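Local coordinates for RagA protein (PDB 6SLN) that probably imports peptides across the outer membrane of Porphyromonas gingivalis as a TonB-dependent receptor made of a beta-barrel and a plug domain, at residues M387-F392 and G979-P984; A340-N345 and A379-K384; K234-M239 and F392-M397; S228-T233 and K968-E973; N874-T879 and D917-E922. All coordinates share one frame; numbering follows the deposited sequence.

Contact 1: residues M387-F392 and G979-P984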
# COMPACT_ATOMS: atom_id res chain seq x y z
N MET A 387 -15.44 12.10 -26.37
CA MET A 387 -16.84 12.29 -26.74
C MET A 387 -17.75 12.16 -25.53
O MET A 387 -17.60 11.25 -24.70
CB MET A 387 -17.28 11.29 -27.79
CG MET A 387 -18.54 11.74 -28.45
SD MET A 387 -18.36 11.52 -30.20
CE MET A 387 -18.05 9.75 -30.29
N GLY A 388 -18.69 13.09 -25.42
CA GLY A 388 -19.64 13.09 -24.35
C GLY A 388 -19.15 13.71 -23.06
O GLY A 388 -19.95 13.85 -22.12
N SER A 389 -17.89 14.11 -22.99
CA SER A 389 -17.33 14.62 -21.74
C SER A 389 -17.18 16.14 -21.78
O SER A 389 -16.86 16.72 -22.81
CB SER A 389 -15.99 13.95 -21.47
OG SER A 389 -15.29 14.62 -20.43
N GLY A 390 -17.44 16.78 -20.64
CA GLY A 390 -17.06 18.16 -20.41
C GLY A 390 -17.82 19.16 -21.24
O GLY A 390 -18.76 18.85 -21.96
N THR A 391 -17.37 20.41 -21.13
CA THR A 391 -17.96 21.46 -21.95
C THR A 391 -17.79 21.13 -23.43
O THR A 391 -18.62 21.53 -24.25
CB THR A 391 -17.33 22.81 -21.65
OG1 THR A 391 -15.91 22.65 -21.61
CG2 THR A 391 -17.82 23.34 -20.33
N PHE A 392 -16.74 20.39 -23.77
CA PHE A 392 -16.60 19.88 -25.12
C PHE A 392 -17.81 19.06 -25.53
O PHE A 392 -18.36 19.24 -26.62
CB PHE A 392 -15.33 19.05 -25.23
CG PHE A 392 -15.24 18.28 -26.50
CD1 PHE A 392 -15.07 18.94 -27.71
CD2 PHE A 392 -15.36 16.91 -26.50
CE1 PHE A 392 -14.98 18.23 -28.89
CE2 PHE A 392 -15.28 16.19 -27.68
CZ PHE A 392 -15.09 16.86 -28.89
N GLY A 979 -7.28 27.13 -24.85
CA GLY A 979 -8.46 26.72 -24.12
C GLY A 979 -9.03 25.49 -24.80
O GLY A 979 -9.20 25.47 -26.02
N LYS A 980 -9.25 24.43 -24.03
CA LYS A 980 -9.78 23.20 -24.60
C LYS A 980 -10.49 22.41 -23.52
O LYS A 980 -9.95 22.23 -22.43
CB LYS A 980 -8.65 22.37 -25.23
CG LYS A 980 -7.47 22.16 -24.31
CD LYS A 980 -6.57 21.03 -24.79
CE LYS A 980 -5.47 20.74 -23.74
NZ LYS A 980 -4.21 20.14 -24.33
N ASN A 981 -11.69 21.92 -23.86
CA ASN A 981 -12.60 21.26 -22.92
C ASN A 981 -12.49 21.84 -21.52
O ASN A 981 -12.13 21.14 -20.56
CB ASN A 981 -12.37 19.74 -22.90
CG ASN A 981 -13.46 19.01 -22.11
OD1 ASN A 981 -14.64 19.40 -22.12
ND2 ASN A 981 -13.07 17.96 -21.40
N GLN A 982 -12.79 23.13 -21.38
CA GLN A 982 -12.60 23.80 -20.11
C GLN A 982 -13.55 23.28 -19.05
O GLN A 982 -14.73 23.00 -19.32
CB GLN A 982 -12.78 25.31 -20.27
CG GLN A 982 -11.99 25.91 -21.41
CD GLN A 982 -12.45 27.33 -21.71
OE1 GLN A 982 -13.65 27.59 -21.86
NE2 GLN A 982 -11.50 28.26 -21.78
N TYR A 983 -13.03 23.11 -17.84
CA TYR A 983 -13.86 23.11 -16.64
C TYR A 983 -13.99 24.58 -16.26
O TYR A 983 -13.09 25.14 -15.64
CB TYR A 983 -13.23 22.27 -15.52
CG TYR A 983 -14.17 21.93 -14.38
CD1 TYR A 983 -15.05 22.89 -13.86
CD2 TYR A 983 -14.19 20.66 -13.82
CE1 TYR A 983 -15.92 22.60 -12.83
CE2 TYR A 983 -15.08 20.35 -12.78
CZ TYR A 983 -15.94 21.32 -12.29
OH TYR A 983 -16.83 21.05 -11.26
N PRO A 984 -15.07 25.25 -16.65
CA PRO A 984 -15.12 26.71 -16.51
C PRO A 984 -15.11 27.12 -15.04
O PRO A 984 -15.54 26.37 -14.17
CB PRO A 984 -16.44 27.10 -17.18
CG PRO A 984 -16.90 25.85 -17.94
CD PRO A 984 -16.32 24.70 -17.21
O HOH W 1 -14.30 24.25 -23.50

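Contact 2: residues A340-N345 and A379-K384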
# COMPACT_ATOMS: atom_id res chain seq x y z
N ALA A 340 -19.50 20.65 -12.43
CA ALA A 340 -19.57 19.59 -13.43
C ALA A 340 -20.12 18.34 -12.77
O ALA A 340 -19.90 18.10 -11.58
CB ALA A 340 -18.21 19.30 -14.04
N ARG A 341 -20.87 17.55 -13.54
CA ARG A 341 -21.52 16.39 -12.95
C ARG A 341 -20.51 15.32 -12.60
O ARG A 341 -20.70 14.61 -11.60
CB ARG A 341 -22.59 15.85 -13.89
CG ARG A 341 -23.86 16.62 -13.83
CD ARG A 341 -24.95 15.81 -14.48
NE ARG A 341 -26.10 16.65 -14.77
CZ ARG A 341 -27.04 16.94 -13.88
NH1 ARG A 341 -26.97 16.45 -12.64
NH2 ARG A 341 -28.04 17.74 -14.22
N GLU A 342 -19.45 15.19 -13.41
CA GLU A 342 -18.21 14.54 -13.00
C GLU A 342 -17.84 15.03 -11.60
O GLU A 342 -17.58 16.23 -11.41
CB GLU A 342 -17.10 14.84 -13.99
CG GLU A 342 -16.36 13.64 -14.46
CD GLU A 342 -15.21 14.03 -15.34
OE1 GLU A 342 -14.05 13.82 -14.93
OE2 GLU A 342 -15.48 14.58 -16.44
N PRO A 343 -17.86 14.16 -10.61
CA PRO A 343 -17.81 14.62 -9.22
C PRO A 343 -16.49 15.27 -8.92
O PRO A 343 -15.43 14.80 -9.33
CB PRO A 343 -18.00 13.34 -8.42
CG PRO A 343 -18.75 12.45 -9.36
CD PRO A 343 -18.11 12.71 -10.68
N ALA A 344 -16.56 16.40 -8.21
CA ALA A 344 -15.37 17.09 -7.75
C ALA A 344 -15.77 17.94 -6.57
O ALA A 344 -16.89 18.46 -6.51
CB ALA A 344 -14.72 17.93 -8.86
N ASN A 345 -14.86 18.08 -5.62
CA ASN A 345 -15.20 18.83 -4.43
C ASN A 345 -13.96 18.99 -3.57
O ASN A 345 -12.95 18.29 -3.73
CB ASN A 345 -16.29 18.13 -3.63
CG ASN A 345 -16.02 16.67 -3.46
OD1 ASN A 345 -15.25 16.28 -2.60
ND2 ASN A 345 -16.64 15.85 -4.30
N ALA A 379 -12.29 16.28 -11.18
CA ALA A 379 -12.86 15.77 -12.41
C ALA A 379 -11.71 15.66 -13.40
O ALA A 379 -11.10 16.67 -13.76
CB ALA A 379 -13.98 16.68 -12.90
N ASP A 380 -11.40 14.44 -13.81
CA ASP A 380 -10.13 14.17 -14.46
C ASP A 380 -10.30 13.79 -15.92
O ASP A 380 -9.53 12.98 -16.44
CB ASP A 380 -9.37 13.10 -13.68
CG ASP A 380 -8.73 13.67 -12.41
OD1 ASP A 380 -8.32 14.85 -12.43
OD2 ASP A 380 -8.67 12.95 -11.40
N TYR A 381 -11.28 14.37 -16.59
CA TYR A 381 -11.37 14.27 -18.04
C TYR A 381 -11.31 15.62 -18.71
O TYR A 381 -11.01 15.68 -19.91
CB TYR A 381 -12.65 13.53 -18.46
CG TYR A 381 -12.56 12.05 -18.20
CD1 TYR A 381 -11.46 11.32 -18.64
CD2 TYR A 381 -13.55 11.37 -17.51
CE1 TYR A 381 -11.36 9.98 -18.41
CE2 TYR A 381 -13.45 10.02 -17.27
CZ TYR A 381 -12.35 9.32 -17.73
OH TYR A 381 -12.24 7.98 -17.50
N PHE A 382 -11.54 16.69 -17.95
CA PHE A 382 -11.51 18.02 -18.50
C PHE A 382 -10.14 18.36 -19.06
O PHE A 382 -9.11 17.82 -18.63
CB PHE A 382 -11.93 19.03 -17.43
CG PHE A 382 -13.42 19.00 -17.15
CD1 PHE A 382 -14.28 19.79 -17.87
CD2 PHE A 382 -13.94 18.15 -16.19
CE1 PHE A 382 -15.63 19.77 -17.62
CE2 PHE A 382 -15.28 18.11 -15.95
CZ PHE A 382 -16.13 18.92 -16.67
N GLY A 383 -10.13 19.23 -20.06
CA GLY A 383 -8.91 19.52 -20.78
C GLY A 383 -8.51 18.48 -21.79
O GLY A 383 -7.66 18.76 -22.63
N LYS A 384 -9.07 17.29 -21.73
CA LYS A 384 -8.91 16.30 -22.79
C LYS A 384 -10.21 16.18 -23.59
O LYS A 384 -11.27 16.67 -23.18
CB LYS A 384 -8.48 14.95 -22.20
CG LYS A 384 -7.03 14.94 -21.79
CD LYS A 384 -6.61 13.64 -21.13
CE LYS A 384 -7.24 13.49 -19.76
NZ LYS A 384 -6.98 12.13 -19.19

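Contact 3: residues K234-M239 and F392-M397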
# COMPACT_ATOMS: atom_id res chain seq x y z
N LYS A 234 -23.14 31.33 -23.51
CA LYS A 234 -23.10 31.76 -24.90
C LYS A 234 -22.60 30.71 -25.90
O LYS A 234 -23.16 30.66 -27.01
CB LYS A 234 -22.24 33.02 -25.02
CG LYS A 234 -22.97 34.30 -24.65
CD LYS A 234 -22.09 35.54 -24.77
CE LYS A 234 -22.23 36.20 -26.15
NZ LYS A 234 -21.54 37.52 -26.20
N PRO A 235 -21.58 29.89 -25.61
CA PRO A 235 -21.15 28.91 -26.62
C PRO A 235 -22.27 28.01 -27.07
O PRO A 235 -22.19 27.44 -28.17
CB PRO A 235 -20.06 28.11 -25.89
CG PRO A 235 -19.52 29.03 -24.90
CD PRO A 235 -20.68 29.88 -24.44
N LEU A 236 -23.31 27.85 -26.26
CA LEU A 236 -24.40 26.97 -26.65
C LEU A 236 -25.32 27.61 -27.69
O LEU A 236 -25.88 26.90 -28.52
CB LEU A 236 -25.20 26.56 -25.41
CG LEU A 236 -24.38 25.57 -24.58
CD1 LEU A 236 -24.16 26.07 -23.16
CD2 LEU A 236 -25.05 24.23 -24.61
N ASP A 237 -25.43 28.95 -27.69
CA ASP A 237 -26.44 29.65 -28.49
C ASP A 237 -26.37 29.24 -29.96
O ASP A 237 -27.39 28.95 -30.58
CB ASP A 237 -26.26 31.17 -28.37
CG ASP A 237 -26.56 31.70 -26.95
OD1 ASP A 237 -26.84 30.90 -26.03
OD2 ASP A 237 -26.49 32.93 -26.76
N ASN A 238 -25.16 29.15 -30.50
CA ASN A 238 -24.91 29.07 -31.93
C ASN A 238 -24.74 27.65 -32.44
O ASN A 238 -24.43 27.48 -33.63
CB ASN A 238 -23.65 29.88 -32.25
CG ASN A 238 -22.53 29.63 -31.23
OD1 ASN A 238 -22.48 30.29 -30.18
ND2 ASN A 238 -21.66 28.67 -31.51
N MET A 239 -24.90 26.63 -31.59
CA MET A 239 -24.68 25.27 -32.07
C MET A 239 -25.91 24.76 -32.84
O MET A 239 -27.05 25.18 -32.61
CB MET A 239 -24.34 24.32 -30.90
CG MET A 239 -23.03 24.63 -30.14
SD MET A 239 -21.52 24.62 -31.14
CE MET A 239 -21.52 22.91 -31.68
N PHE A 392 -16.74 20.39 -23.77
CA PHE A 392 -16.60 19.88 -25.12
C PHE A 392 -17.81 19.06 -25.53
O PHE A 392 -18.36 19.24 -26.62
CB PHE A 392 -15.33 19.05 -25.23
CG PHE A 392 -15.24 18.28 -26.50
CD1 PHE A 392 -15.07 18.94 -27.71
CD2 PHE A 392 -15.36 16.91 -26.50
CE1 PHE A 392 -14.98 18.23 -28.89
CE2 PHE A 392 -15.28 16.19 -27.68
CZ PHE A 392 -15.09 16.86 -28.89
N GLY A 393 -18.22 18.11 -24.67
CA GLY A 393 -19.36 17.27 -25.01
C GLY A 393 -20.67 18.03 -24.98
O GLY A 393 -21.56 17.77 -25.78
N VAL A 394 -20.79 19.00 -24.06
CA VAL A 394 -21.97 19.85 -24.03
C VAL A 394 -22.24 20.45 -25.40
O VAL A 394 -23.39 20.52 -25.85
CB VAL A 394 -21.80 20.94 -22.96
CG1 VAL A 394 -22.91 21.98 -23.09
CG2 VAL A 394 -21.80 20.31 -21.57
N LEU A 395 -21.19 20.90 -26.09
CA LEU A 395 -21.36 21.44 -27.43
C LEU A 395 -21.44 20.35 -28.48
O LEU A 395 -22.26 20.42 -29.40
CB LEU A 395 -20.22 22.40 -27.77
CG LEU A 395 -19.93 23.57 -26.83
CD1 LEU A 395 -18.84 24.44 -27.43
CD2 LEU A 395 -21.18 24.39 -26.52
N THR A 396 -20.61 19.32 -28.40
CA THR A 396 -20.40 18.47 -29.57
C THR A 396 -21.30 17.25 -29.61
O THR A 396 -21.23 16.50 -30.59
CB THR A 396 -18.93 18.02 -29.67
OG1 THR A 396 -18.50 17.48 -28.42
CG2 THR A 396 -18.09 19.20 -30.03
N MET A 397 -22.10 16.99 -28.60
CA MET A 397 -22.98 15.83 -28.67
C MET A 397 -24.12 16.12 -29.64
O MET A 397 -24.78 17.16 -29.51
CB MET A 397 -23.52 15.45 -27.28
CG MET A 397 -22.54 14.66 -26.38
SD MET A 397 -21.95 13.14 -27.14
CE MET A 397 -23.43 12.24 -27.53

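Contact 4: residues S228-T233 and K968-E973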
# COMPACT_ATOMS: atom_id res chain seq x y z
N SER A 228 -23.23 27.09 -6.80
CA SER A 228 -22.29 27.33 -7.89
C SER A 228 -22.94 26.97 -9.22
O SER A 228 -23.47 25.87 -9.38
CB SER A 228 -21.01 26.52 -7.69
OG SER A 228 -20.25 27.01 -6.59
N GLN A 229 -22.87 27.88 -10.19
CA GLN A 229 -23.35 27.63 -11.54
C GLN A 229 -22.26 27.91 -12.57
O GLN A 229 -21.30 28.65 -12.31
CB GLN A 229 -24.55 28.50 -11.86
CG GLN A 229 -25.52 28.61 -10.73
CD GLN A 229 -26.62 29.58 -11.06
OE1 GLN A 229 -26.51 30.35 -12.01
NE2 GLN A 229 -27.69 29.56 -10.27
N ILE A 230 -22.41 27.30 -13.75
CA ILE A 230 -21.50 27.56 -14.87
C ILE A 230 -21.73 29.00 -15.35
O ILE A 230 -22.87 29.44 -15.53
CB ILE A 230 -21.71 26.51 -15.98
CG1 ILE A 230 -20.63 26.56 -17.05
CG2 ILE A 230 -23.03 26.68 -16.66
CD1 ILE A 230 -20.93 25.60 -18.20
N LEU A 231 -20.64 29.77 -15.50
CA LEU A 231 -20.81 31.22 -15.50
C LEU A 231 -21.14 31.81 -16.87
O LEU A 231 -21.49 32.99 -16.94
CB LEU A 231 -19.58 31.95 -14.94
CG LEU A 231 -18.09 31.75 -15.29
CD1 LEU A 231 -17.72 31.91 -16.77
CD2 LEU A 231 -17.31 32.76 -14.46
N ASN A 232 -21.05 31.04 -17.94
CA ASN A 232 -21.35 31.60 -19.25
C ASN A 232 -21.95 30.50 -20.12
O ASN A 232 -21.42 29.39 -20.15
CB ASN A 232 -20.09 32.20 -19.88
CG ASN A 232 -20.27 32.54 -21.33
OD1 ASN A 232 -21.12 33.35 -21.69
ND2 ASN A 232 -19.44 31.95 -22.18
N THR A 233 -23.04 30.83 -20.83
CA THR A 233 -23.74 29.85 -21.65
C THR A 233 -23.71 30.18 -23.13
O THR A 233 -24.15 29.36 -23.95
CB THR A 233 -25.20 29.69 -21.18
OG1 THR A 233 -25.84 30.97 -20.98
CG2 THR A 233 -25.22 28.90 -19.87
N LYS A 968 -14.97 33.39 -27.40
CA LYS A 968 -16.10 32.58 -27.84
C LYS A 968 -16.12 31.20 -27.21
O LYS A 968 -16.96 30.38 -27.60
CB LYS A 968 -16.10 32.46 -29.37
CG LYS A 968 -16.20 33.80 -30.11
CD LYS A 968 -15.47 33.78 -31.45
CE LYS A 968 -14.67 35.08 -31.69
NZ LYS A 968 -13.70 35.49 -30.58
N GLY A 969 -15.24 30.91 -26.25
CA GLY A 969 -15.38 29.75 -25.39
C GLY A 969 -16.01 30.10 -24.05
O GLY A 969 -16.43 31.22 -23.78
N PHE A 970 -16.04 29.10 -23.17
CA PHE A 970 -16.80 29.27 -21.94
C PHE A 970 -16.13 30.25 -20.99
O PHE A 970 -16.77 31.15 -20.43
CB PHE A 970 -16.99 27.92 -21.25
CG PHE A 970 -18.00 27.03 -21.92
CD1 PHE A 970 -17.64 26.21 -22.98
CD2 PHE A 970 -19.33 27.01 -21.47
CE1 PHE A 970 -18.57 25.38 -23.58
CE2 PHE A 970 -20.26 26.18 -22.06
CZ PHE A 970 -19.88 25.37 -23.12
N ASP A 971 -14.83 30.11 -20.80
CA ASP A 971 -14.13 30.92 -19.81
C ASP A 971 -12.81 31.43 -20.40
O ASP A 971 -11.90 30.63 -20.67
CB ASP A 971 -13.88 30.10 -18.53
CG ASP A 971 -13.34 30.95 -17.38
OD1 ASP A 971 -13.14 32.18 -17.57
OD2 ASP A 971 -13.11 30.38 -16.29
N PRO A 972 -12.67 32.75 -20.59
CA PRO A 972 -11.37 33.27 -21.05
C PRO A 972 -10.24 32.99 -20.06
O PRO A 972 -9.08 32.88 -20.48
CB PRO A 972 -11.63 34.77 -21.23
CG PRO A 972 -12.84 35.08 -20.39
CD PRO A 972 -13.64 33.81 -20.28
N GLU A 973 -10.54 32.83 -18.77
CA GLU A 973 -9.50 32.49 -17.81
C GLU A 973 -9.04 31.04 -17.91
O GLU A 973 -7.94 30.72 -17.46
CB GLU A 973 -9.99 32.76 -16.38
CG GLU A 973 -8.91 32.70 -15.31
CD GLU A 973 -9.42 33.19 -13.96
OE1 GLU A 973 -8.68 33.10 -12.95
OE2 GLU A 973 -10.56 33.67 -13.92

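Contact 5: residues N874-T879 and D917-E922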
# COMPACT_ATOMS: atom_id res chain seq x y z
N ASN A 874 -9.16 25.64 -28.96
CA ASN A 874 -9.12 24.30 -29.53
C ASN A 874 -10.51 23.76 -29.80
O ASN A 874 -10.70 23.04 -30.79
CB ASN A 874 -8.37 23.37 -28.59
CG ASN A 874 -7.57 22.33 -29.31
OD1 ASN A 874 -6.56 21.88 -28.80
ND2 ASN A 874 -8.02 21.91 -30.47
N ASP A 875 -11.48 24.07 -28.93
CA ASP A 875 -12.86 23.60 -29.13
C ASP A 875 -13.35 23.96 -30.52
O ASP A 875 -13.95 23.13 -31.22
CB ASP A 875 -13.81 24.20 -28.09
CG ASP A 875 -13.85 23.43 -26.78
OD1 ASP A 875 -13.02 22.52 -26.58
OD2 ASP A 875 -14.71 23.75 -25.94
N ARG A 876 -13.10 25.20 -30.94
CA ARG A 876 -13.58 25.62 -32.24
C ARG A 876 -12.91 24.86 -33.38
O ARG A 876 -13.45 24.85 -34.49
CB ARG A 876 -13.41 27.14 -32.41
CG ARG A 876 -14.36 27.94 -31.50
CD ARG A 876 -14.39 29.44 -31.75
NE ARG A 876 -14.16 29.76 -33.15
CZ ARG A 876 -13.08 30.39 -33.59
NH1 ARG A 876 -12.14 30.76 -32.74
NH2 ARG A 876 -12.92 30.63 -34.89
N TYR A 877 -11.80 24.16 -33.13
CA TYR A 877 -11.26 23.29 -34.17
C TYR A 877 -12.20 22.13 -34.46
O TYR A 877 -12.17 21.57 -35.56
CB TYR A 877 -9.86 22.77 -33.80
CG TYR A 877 -9.30 21.76 -34.78
CD1 TYR A 877 -9.50 20.39 -34.61
CD2 TYR A 877 -8.56 22.16 -35.87
CE1 TYR A 877 -8.99 19.47 -35.51
CE2 TYR A 877 -8.04 21.25 -36.77
CZ TYR A 877 -8.26 19.91 -36.59
OH TYR A 877 -7.74 19.01 -37.49
N PHE A 878 -13.04 21.77 -33.49
CA PHE A 878 -14.05 20.74 -33.67
C PHE A 878 -15.38 21.34 -34.12
O PHE A 878 -15.96 20.89 -35.11
CB PHE A 878 -14.22 19.96 -32.38
CG PHE A 878 -12.97 19.29 -31.96
CD1 PHE A 878 -12.68 18.02 -32.41
CD2 PHE A 878 -12.06 19.94 -31.13
CE1 PHE A 878 -11.52 17.39 -32.04
CE2 PHE A 878 -10.89 19.32 -30.74
CZ PHE A 878 -10.61 18.05 -31.20
N THR A 879 -15.85 22.38 -33.43
CA THR A 879 -17.18 22.89 -33.72
C THR A 879 -17.27 23.59 -35.08
O THR A 879 -18.37 23.74 -35.61
CB THR A 879 -17.62 23.83 -32.62
OG1 THR A 879 -16.61 24.82 -32.44
CG2 THR A 879 -17.82 23.07 -31.35
N ASP A 917 -4.44 28.32 -37.23
CA ASP A 917 -3.93 29.62 -37.63
C ASP A 917 -4.55 30.72 -36.79
O ASP A 917 -4.97 30.47 -35.66
CB ASP A 917 -4.20 29.86 -39.11
CG ASP A 917 -5.61 29.50 -39.50
OD1 ASP A 917 -6.55 29.97 -38.82
OD2 ASP A 917 -5.78 28.75 -40.49
N THR A 918 -4.61 31.95 -37.32
CA THR A 918 -5.05 33.09 -36.51
C THR A 918 -6.55 33.09 -36.24
O THR A 918 -6.98 33.66 -35.23
CB THR A 918 -4.65 34.38 -37.18
OG1 THR A 918 -4.79 34.23 -38.60
CG2 THR A 918 -3.22 34.73 -36.83
N HIS A 919 -7.38 32.52 -37.12
CA HIS A 919 -8.69 32.07 -36.67
C HIS A 919 -8.42 30.96 -35.67
O HIS A 919 -7.48 30.19 -35.84
CB HIS A 919 -9.56 31.57 -37.83
CG HIS A 919 -9.61 30.08 -37.95
ND1 HIS A 919 -8.70 29.36 -38.69
CD2 HIS A 919 -10.44 29.16 -37.39
CE1 HIS A 919 -8.98 28.07 -38.60
NE2 HIS A 919 -10.02 27.92 -37.81
N LEU A 920 -9.23 30.90 -34.62
CA LEU A 920 -8.96 30.11 -33.42
C LEU A 920 -8.08 30.87 -32.43
O LEU A 920 -8.13 30.58 -31.23
CB LEU A 920 -8.31 28.74 -33.69
CG LEU A 920 -9.01 27.78 -34.65
CD1 LEU A 920 -8.44 26.38 -34.51
CD2 LEU A 920 -10.50 27.78 -34.41
N LEU A 921 -7.26 31.82 -32.87
CA LEU A 921 -6.51 32.63 -31.90
C LEU A 921 -7.41 33.78 -31.45
O LEU A 921 -7.55 34.77 -32.16
CB LEU A 921 -5.20 33.15 -32.47
CG LEU A 921 -4.30 33.86 -31.43
CD1 LEU A 921 -3.96 32.95 -30.22
CD2 LEU A 921 -3.03 34.46 -32.08
N GLU A 922 -8.00 33.66 -30.27
CA GLU A 922 -8.99 34.64 -29.83
C GLU A 922 -8.43 35.54 -28.74
O GLU A 922 -7.61 35.13 -27.93
CB GLU A 922 -10.25 33.95 -29.32
CG GLU A 922 -10.99 33.15 -30.36
CD GLU A 922 -12.26 32.56 -29.80
OE1 GLU A 922 -12.92 33.26 -29.01
OE2 GLU A 922 -12.58 31.39 -30.12

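Contact 1: residues M387-F392 and G979-P984
Just past the short strand 978-979, Lys980 sends its chain away from residues 387-392, and its NZ hydrogen-bonds to the backbone and a polar side chain of the bound peptide. Asn981 does the main work. Its CG lies anti to the backbone N (chi1 -171°), which swings the amide over to the first turn of helix 390-396. There OD1 accepts the N-H of Phe392, with 2.8 Å from N to OD1; the bond is nearly straight (164° at the hydrogen) and uses a lone pair in the carbonyl plane. Gly390, having no side chain, lets OD1 of Asn981 sit 3.2 Å from its CA. At Gln982 the backbone takes over: its O accepts the hydroxyl of Thr391, OG1 to O 2.6 Å, again on an in-plane lone pair. A water reinforces this pairing, donating to Thr391 OG1 and accepting from Gln982 N at 2.8 Å. The side-chain amide of Gln982 is held by the preceding loop, NE2 by Ala974 O and OE1 by Asp971 N. Finally Pro984 meets the other branch of Thr391 tip to tip, CG to CG2 3.6 Å. Here a side-chain amide and a hydroxyl, each paired with a backbone group, tie the start of helix 390-396 to the loop before the last barrel strand, a buried join between extracellular loops of a TonB-dependent receptor barrel, beside the bound peptide.

Contact 2: residues A340-N345 and A379-K384
Glu342 reaches toward 379-384 with its chain extended beyond CG (chi2 -175°), and its carboxylate ends between two aromatic residues that it meets differently. It crosses Tyr381 at about a right angle, the two flat groups 57° apart, with OE2 near the ring plane at the edge and OE1 3.6 Å from CD2. Phe382 it meets tip to tip and closer to parallel, planes 18° apart, OE2 standing 3.6 Å from CE2. Tyr381 N gives OE1 of Glu342 a weak hydrogen bond of 3.3 Å. Nearer the backbone, Ala379 CB rests against the stem of Glu342, 3.8 Å from its CB. Ala340 CB touches the far end of the Phe382 ring, 3.4 Å from CZ. Tyr381 also opens a type II turn closed by Lys384. The contact joins the loops that follow barrel strands 325-337 and 363-377; helix 426-432 lies against Glu342 through Glu426, and Tyr983 meets the Phe382 ring.

Contact 3: residues K234-M239 and F392-M397
Two short helices from different external loops of the barrel pack here through aliphatic side chains, with no hydrogen bond crossing between them: the weakly bonded turn 234-237 and the end of helix 390-396. Leu395 is the centrepiece. With CG anti to its carbonyl carbon (chi1 -55°), it places CD2 against three residues, 3.9 Å from Pro235 CB, 3.9 Å from Leu236 CG and 4.1 Å from Met239 CG. Beside it Leu236 and Val394 cross at about a right angle, CD2 of the first 3.5 Å from CG1 of the second. Met239 folds back at chi2 and chi3, so that its CE reaches over to the backbone of Leu395, 3.5 Å from O; that oxygen is hydrogen-bonded by Asn889 ND2. Within helix 390-396, Thr396 OG1 donates to Phe392 O at 2.5 Å from above the carbonyl plane, sharing that oxygen with Thr396 N, and the same hydroxyl oxygen sits over the centre of the Phe392 ring. Around this core, helix 301-305 touches Leu236 and Val394 through Leu302, Phe970 lies on Leu395, and Thr879 of helix 874-879 meets both Met239 and Thr396.

Contact 4: residues S228-T233 and K968-E973
The polar link is Asn232 ND2 donating to Phe970 O at 3.3 Å. The hydrogen bond is bent (142° at the hydrogen), and the donor comes in on a lone pair in the carbonyl plane, while the acceptor lies somewhat out of the plane of the Asn232 amide. With CG anti to the backbone N (chi1 168°), the same side chain also offers OD1 to the backbone N of Lys234 in a weak capping bond, so it serves both the opposite loop and the turn leading into helix 234-237. Van der Waals contacts gather round Phe970. Ile230 supplies the apolar pair, crossing the ring obliquely, CD1 to CD2 3.9 Å, and Leu231 CD1 lies 3.9 Å from the carbonyl O of Phe970. At the ring's edge sits the carbonyl of Asn232, its O 3.4 Å from Phe970 CD2. Within 968-973 the polar groups shape their own loop: Asp971 OD1 accepts Glu973 N at 2.9 Å, an Asx turn, and both acids form salt bridges to Arg928. The contact thus links the outer end of the first barrel strand, 218-230, to the last external loop, with strand 921-937 flanking it through Arg928 and helix 390-396 packing on Phe970 through Thr391 and Leu395.

Contact 5: residues N874-T879 and D917-E922
A helical turn, 874-879, faces a type II beta turn from Thr918 to Leu921, closed by Leu921 N to Thr918 O at 3.0 Å, and the backbones come nearest at Arg876 and Leu920, with CA atoms 6.5 Å apart. Arg876 bends at chi3 (33°) and slides past Leu920 in the opposite direction, so that Leu920 CD2 lies over one face of the guanidinium and 3.6 Å from Arg876 CB. At its tip Arg876 NH1 makes a salt bridge to Glu922 OE2 of 2.7 Å, NH1 meeting OE2 from above the carboxylate plane with the two flat groups 62° apart. Both groups are gripped from outside as well: Arg876 NE has its strongest partner in Glu880, and Glu922 OE1 pairs with Lys968, a network that should favour the ionised forms. The other branch of Leu920 goes to Tyr877, CD1 to CB 3.9 Å. This is a folded external loop between neighbouring barrel strands, and it borders the peptide site: Asn874 ND2 hydrogen-bonds the bound peptide's backbone.

In the fold
Contacts 1, 3 and 5 are buried, whereas contacts 2 and 4 are partly exposed, and all five tie together loops at one end of the barrel. Helix 390-396 is the common element of contacts 1 and 3: its beginning is held by hydrogen bonds, while farther along it packs mainly against apolar side chains, with no hydrogen bond across contact 3. Phe970 of contact 4 bridges these two, touching Thr391 and Leu395. Contact 5 holds the salt bridge, and Lys968 to Glu922 links it to contact 4. Contact 2 mixes a carboxylate with aromatic rings, and joins contact 1 where Tyr983 OH meets Ala340 N. Contacts 1 and 5 each contribute a side chain hydrogen-bonded to the peptide.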